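Local coordinates for receptor-like protein kinase ANXUR1 (Arabidopsis thaliana, PDB 6FIG), which is a receptor kinase involved in plant reproduction, whose malectin-like ectodomain probably senses extracellular signals for a cytoplasmic serine/threonine kinase domain, at residues 268-274 and 343-349. Where two conformers were deposited one is given. Residues are numbered along the deposited sequence.
Sequences LTWMFQI and EEITLQM. With NAG (2-acetamido-2-deoxy-beta-D-glucopyranose), chain D.
Leu268, Trp270, Phe272, Ile345, Leu347 and Met349 line the buried face of an antiparallel strand pair in a malectin-like beta-sandwich; Trp270, Phe272 and Leu347 pack on strand 363-372, Ile345 on strand 278-287, Met349 on Phe299. Large apolar groups suit this interior: Trp270 CE3 lies 3.8 Å from Leu347 CD2, while Met349 SD sits at the edge of the six-membered ring of Trp270, 5.4 Å from its centroid, a Met-aromatic contact. The indole still needs a polar partner, and NE1 finds it in Asp214. At the far end Ile274 CG1 lies 3.8 Å from Ile345 CG1.

The axes of extended strands 268-273 and 344-349 approach to 4.6 Å, with 164° between N-to-C directions. Hydrogen-bonded pairs are Leu268-Met349 (Leu268 N to Met349 O 2.8 Å, Met349 N to Leu268 O 2.9 Å), Trp270-Leu347 (Trp270 N to Leu347 O and Leu347 N to Trp270 O, both 2.9 Å) and Phe272-Ile345 (Phe272 N to Ile345 O 2.8 Å, Ile345 N to Phe272 O 2.9 Å); Ile274 N to Glu343 O, 2.9 Å, extends the series. The intervening non-hydrogen-bonded pairs turn to the more exposed face. There small, branched Thr346 meets long Met271 (CG2 to CG 3.8 Å), the Gln273 amide NE2 donates to the Glu344 carboxylate OE2 at 2.9 Å, and Gln348 NE2 weakly to Thr269 OG1 at 3.3 Å. Gln348 OE1 lies 2.6 Å from NAG O6; Asn305 also binds this sugar. Chemistry thus divides by face: hydrophobic inward, mixed polar outward, meeting glycan at the Gln348 end.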
# COMPACT_ATOMS: atom_id res chain seq x y z
N LEU A 268 28.24 24.36 6.37
CA LEU A 268 27.90 23.01 5.93
C LEU A 268 27.37 23.19 4.50
O LEU A 268 26.48 24.00 4.28
CB LEU A 268 26.86 22.44 6.86
CG LEU A 268 26.53 20.97 6.94
CD1 LEU A 268 27.77 20.12 7.13
CD2 LEU A 268 25.56 20.79 8.11
N THR A 269 27.97 22.48 3.55
CA THR A 269 27.73 22.74 2.13
C THR A 269 27.40 21.45 1.38
O THR A 269 28.17 20.50 1.42
CB THR A 269 28.96 23.39 1.49
OG1 THR A 269 29.27 24.62 2.16
CG2 THR A 269 28.75 23.68 -0.02
N TRP A 270 26.26 21.47 0.69
CA TRP A 270 25.86 20.40 -0.24
C TRP A 270 25.93 20.94 -1.66
O TRP A 270 25.60 22.11 -1.90
CB TRP A 270 24.45 19.91 0.03
CG TRP A 270 24.17 19.25 1.35
CD1 TRP A 270 24.13 17.91 1.60
CD2 TRP A 270 23.88 19.90 2.60
NE1 TRP A 270 23.82 17.68 2.93
CE2 TRP A 270 23.66 18.88 3.56
CE3 TRP A 270 23.77 21.24 3.00
CZ2 TRP A 270 23.33 19.16 4.88
CZ3 TRP A 270 23.43 21.51 4.30
CH2 TRP A 270 23.23 20.47 5.23
N MET A 271 26.33 20.11 -2.62
CA MET A 271 26.35 20.50 -4.02
C MET A 271 25.70 19.42 -4.89
O MET A 271 25.93 18.23 -4.68
CB MET A 271 27.77 20.76 -4.49
CG MET A 271 27.86 21.50 -5.83
SD MET A 271 29.55 21.89 -6.35
CE MET A 271 30.21 22.58 -4.83
N PHE A 272 24.95 19.89 -5.89
CA PHE A 272 24.15 19.03 -6.77
C PHE A 272 24.34 19.43 -8.23
O PHE A 272 24.33 20.62 -8.54
CB PHE A 272 22.69 19.18 -6.42
CG PHE A 272 22.40 18.81 -5.01
CD1 PHE A 272 22.25 17.48 -4.66
CD2 PHE A 272 22.37 19.79 -4.02
CE1 PHE A 272 22.02 17.12 -3.34
CE2 PHE A 272 22.15 19.44 -2.70
CZ PHE A 272 21.98 18.10 -2.36
N GLN A 273 24.54 18.42 -9.09
CA GLN A 273 24.59 18.62 -10.52
C GLN A 273 23.16 18.59 -11.07
O GLN A 273 22.43 17.63 -10.86
CB GLN A 273 25.43 17.51 -11.17
CG GLN A 273 26.87 17.50 -10.69
CD GLN A 273 27.64 18.76 -11.04
OE1 GLN A 273 27.46 19.34 -12.12
NE2 GLN A 273 28.53 19.19 -10.14
N ILE A 274 22.77 19.66 -11.76
CA ILE A 274 21.43 19.79 -12.33
C ILE A 274 21.50 20.30 -13.79
O ILE A 274 22.59 20.36 -14.37
CB ILE A 274 20.52 20.65 -11.43
CG1 ILE A 274 21.18 21.97 -11.02
CG2 ILE A 274 20.12 19.87 -10.16
CD1 ILE A 274 21.48 22.94 -12.13
N GLU A 343 25.26 24.84 -13.90
CA GLU A 343 24.91 23.41 -13.78
C GLU A 343 24.98 22.85 -12.36
O GLU A 343 24.85 21.64 -12.19
CB GLU A 343 25.76 22.51 -14.69
CG GLU A 343 25.95 22.96 -16.13
CD GLU A 343 27.29 22.53 -16.68
OE1 GLU A 343 27.64 21.33 -16.56
OE2 GLU A 343 28.02 23.39 -17.23
N GLU A 344 25.15 23.71 -11.34
CA GLU A 344 25.13 23.27 -9.94
C GLU A 344 24.16 24.08 -9.09
O GLU A 344 23.90 25.25 -9.35
CB GLU A 344 26.53 23.37 -9.31
CG GLU A 344 27.51 22.31 -9.81
CD GLU A 344 28.98 22.66 -9.60
OE1 GLU A 344 29.30 23.76 -9.10
OE2 GLU A 344 29.85 21.82 -9.95
N ILE A 345 23.61 23.41 -8.09
CA ILE A 345 22.93 24.04 -6.98
C ILE A 345 23.78 23.75 -5.74
O ILE A 345 24.19 22.61 -5.52
CB ILE A 345 21.50 23.52 -6.79
CG1 ILE A 345 20.60 24.12 -7.88
CG2 ILE A 345 20.94 23.86 -5.40
CD1 ILE A 345 19.26 23.45 -7.98
N THR A 346 24.08 24.81 -4.98
CA THR A 346 24.75 24.65 -3.69
C THR A 346 23.80 25.06 -2.59
O THR A 346 23.05 26.04 -2.72
CB THR A 346 26.04 25.49 -3.58
OG1 THR A 346 25.75 26.88 -3.77
CG2 THR A 346 27.07 25.02 -4.58
N LEU A 347 23.79 24.29 -1.51
CA LEU A 347 23.00 24.65 -0.33
C LEU A 347 24.00 24.81 0.80
O LEU A 347 24.84 23.93 0.98
CB LEU A 347 22.01 23.56 -0.01
CG LEU A 347 21.24 23.73 1.30
CD1 LEU A 347 20.34 24.94 1.26
CD2 LEU A 347 20.43 22.48 1.59
N GLN A 348 23.95 25.94 1.52
CA GLN A 348 24.92 26.17 2.60
C GLN A 348 24.21 26.64 3.84
O GLN A 348 23.25 27.37 3.73
CB GLN A 348 25.96 27.20 2.19
CG GLN A 348 26.82 26.74 1.03
CD GLN A 348 27.74 27.81 0.57
OE1 GLN A 348 27.30 28.84 0.05
NE2 GLN A 348 29.05 27.61 0.78
N MET A 349 24.67 26.19 5.00
CA MET A 349 24.19 26.74 6.26
C MET A 349 25.32 26.97 7.25
O MET A 349 26.33 26.27 7.24
CB MET A 349 23.04 25.93 6.86
CG MET A 349 23.28 24.46 7.08
SD MET A 349 21.76 23.65 7.68
CE MET A 349 20.57 24.01 6.44
C1 NAG D . 28.96 30.69 3.89
C2 NAG D . 30.07 31.69 4.17
C3 NAG D . 29.70 33.07 3.66
C4 NAG D . 29.16 33.03 2.24
C5 NAG D . 28.01 32.03 2.17
C6 NAG D . 27.30 31.94 0.82
C7 NAG D . 31.31 31.21 6.24
C8 NAG D . 31.27 31.32 7.75
N2 NAG D . 30.23 31.69 5.62
O3 NAG D . 30.86 33.90 3.70
O4 NAG D . 28.65 34.32 1.88
O5 NAG D . 28.57 30.77 2.52
O6 NAG D . 28.15 31.33 -0.16
O7 NAG D . 32.27 30.73 5.65